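Local coordinates for protein trehalose operon transcriptional repressor (Bacillus subtilis, PDB 2OGG) that represses the trePA operon and binds trehalose-6-phosphate, this chain being its effector-binding (UTRA) domain, at residues E69-E72 with N73-E77. Sequence-based numbering, arbitrary orientation.
Sequences EICE and NSIYE. With SO4 (sulfate ion), chain C.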
loop_
_atom_site.group_PDB
_atom_site.type_symbol
_atom_site.label_atom_id
_atom_site.label_comp_id
_atom_site.label_asym_id
_atom_site.label_seq_id
_atom_site.Cartn_x
_atom_site.Cartn_y
_atom_site.Cartn_z
ATOM N N GLU A 69 -23.353 16.330 15.589
ATOM C CA GLU A 69 -22.990 15.266 16.512
ATOM C C GLU A 69 -22.076 14.250 15.845
ATOM O O GLU A 69 -21.186 13.694 16.481
ATOM C CB GLU A 69 -24.231 14.572 17.043
ATOM C CG GLU A 69 -23.932 13.571 18.130
ATOM C CD GLU A 69 -25.181 13.172 18.908
ATOM O OE1 GLU A 69 -25.802 14.048 19.568
ATOM O OE2 GLU A 69 -25.543 11.974 18.852
ATOM N N ILE A 70 -22.266 14.052 14.545
ATOM C CA ILE A 70 -21.410 13.167 13.779
ATOM C C ILE A 70 -19.987 13.727 13.613
ATOM O O ILE A 70 -19.017 13.001 13.846
ATOM C CB ILE A 70 -22.064 12.808 12.432
ATOM C CG1 ILE A 70 -23.186 11.773 12.664
ATOM C CG2 ILE A 70 -21.057 12.221 11.473
ATOM C CD1 ILE A 70 -24.104 11.549 11.463
ATOM N N CYS A 71 -19.881 15.056 13.566
ATOM C CA CYS A 71 -18.601 15.733 13.456
ATOM C C CYS A 71 -17.826 15.750 14.763
ATOM O O CYS A 71 -16.595 15.863 14.766
ATOM C CB CYS A 71 -18.810 17.165 12.990
ATOM S SG CYS A 71 -19.676 17.255 11.423
ATOM N N GLU A 72 -18.542 15.710 15.879
ATOM C CA GLU A 72 -17.889 15.653 17.165
ATOM C C GLU A 72 -17.426 14.229 17.446
ATOM O O GLU A 72 -16.642 13.979 18.349
ATOM C CB GLU A 72 -18.832 16.159 18.247
ATOM C CG GLU A 72 -19.292 17.573 17.973
ATOM C CD GLU A 72 -20.254 18.109 19.017
ATOM O OE1 GLU A 72 -21.178 17.363 19.415
ATOM O OE2 GLU A 72 -20.122 19.305 19.376
ATOM N N ASN A 73 -17.846 13.314 16.586
ATOM C CA ASN A 73 -17.449 11.929 16.695
ATOM C C ASN A 73 -16.495 11.574 15.534
ATOM O O ASN A 73 -15.464 12.218 15.384
ATOM C CB ASN A 73 -18.686 11.036 16.845
ATOM C CG ASN A 73 -19.366 11.219 18.225
ATOM O OD1 ASN A 73 -18.858 10.747 19.247
ATOM N ND2 ASN A 73 -20.459 11.980 18.265
ATOM N N SER A 74 -16.895 10.735 14.596
ATOM C CA SER A 74 -15.988 10.485 13.483
ATOM C C SER A 74 -16.671 10.676 12.161
ATOM O O SER A 74 -17.711 10.074 11.903
ATOM C CB SER A 74 -15.400 9.083 13.534
ATOM O OG SER A 74 -14.831 8.742 12.287
ATOM N N ILE A 75 -16.121 11.556 11.339
ATOM C CA ILE A 75 -16.638 11.716 9.994
ATOM C C ILE A 75 -16.192 10.549 9.122
ATOM O O ILE A 75 -16.916 10.106 8.232
ATOM C CB ILE A 75 -16.129 12.979 9.384
ATOM C CG1 ILE A 75 -16.625 14.156 10.212
ATOM C CG2 ILE A 75 -16.556 13.056 7.909
ATOM C CD1 ILE A 75 -16.449 15.540 9.526
ATOM N N TYR A 76 -15.012 10.020 9.404
ATOM C CA TYR A 76 -14.525 8.887 8.643
ATOM C C TYR A 76 -15.462 7.682 8.818
ATOM O O TYR A 76 -16.000 7.159 7.842
ATOM C CB TYR A 76 -13.098 8.529 9.065
ATOM C CG TYR A 76 -12.651 7.187 8.569
ATOM C CD1 TYR A 76 -12.031 7.061 7.336
ATOM C CD2 TYR A 76 -12.720 6.058 9.388
ATOM C CE1 TYR A 76 -11.576 5.844 6.886
ATOM C CE2 TYR A 76 -12.208 4.837 8.968
ATOM C CZ TYR A 76 -11.710 4.730 7.679
ATOM O OH TYR A 76 -11.203 3.553 7.228
ATOM N N GLU A 77 -15.740 7.318 10.063
ATOM C CA GLU A 77 -16.616 6.183 10.332
ATOM C C GLU A 77 -17.994 6.394 9.732
ATOM O O GLU A 77 -18.526 5.511 9.053
ATOM C CB GLU A 77 -16.685 5.886 11.835
ATOM C CG GLU A 77 -15.409 5.261 12.363
ATOM C CD GLU A 77 -15.429 5.064 13.857
ATOM O OE1 GLU A 77 -16.300 5.684 14.493
ATOM O OE2 GLU A 77 -14.623 4.249 14.385
HETATM S S SO4 C . -12.642 11.859 11.676
HETATM O O1 SO4 C . -12.266 12.123 10.295
HETATM O O2 SO4 C . -13.053 10.480 11.853
HETATM O O3 SO4 C . -11.528 12.030 12.591
HETATM O O4 SO4 C . -13.738 12.761 11.968
#
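N73 reaches back with its side chain to the backbone carbonyl of E69: ND2 donates to E69 O at 2.6 Å, with an N-H...O angle of 148°. N73 N donates to I70 O at 3.0 Å, an i to i+3 bond that closes a turn. With chi1 at -70°, CG of N73 stays beside its own backbone N, which brings the carboxamide within range of E69 O. Beyond that bond the two exposed side chains meet only from E69 CG to N73 ND2 at 3.8 Å, carboxylate and amide planes 75° apart.

On the buried side C71 SG meets I75 CD1 at 4.1 Å, an apolar patch next to a polar anion site. S74 is the N-cap of helix 75-83; its OG accepts from E77 N at 2.8 Å in a nearly straight bond. S74 OG also donates to sulfate O2 at 2.5 Å, while I75 N donates to O4 at 2.7 Å and Y76 N to O2. The sulfate, probably from the crystallisation liquor, is also hydrogen-bonded by R42 and R44, consistent with a site for the phosphate of trehalose-6-phosphate. E77 OE2 bonds to L85 N of a second subunit.

The turn links helices 68-71 and 75-83, with C71 and I75 against V40 of strand 37-46 and C71 also on V13 and F16 of adjacent strand 11-19.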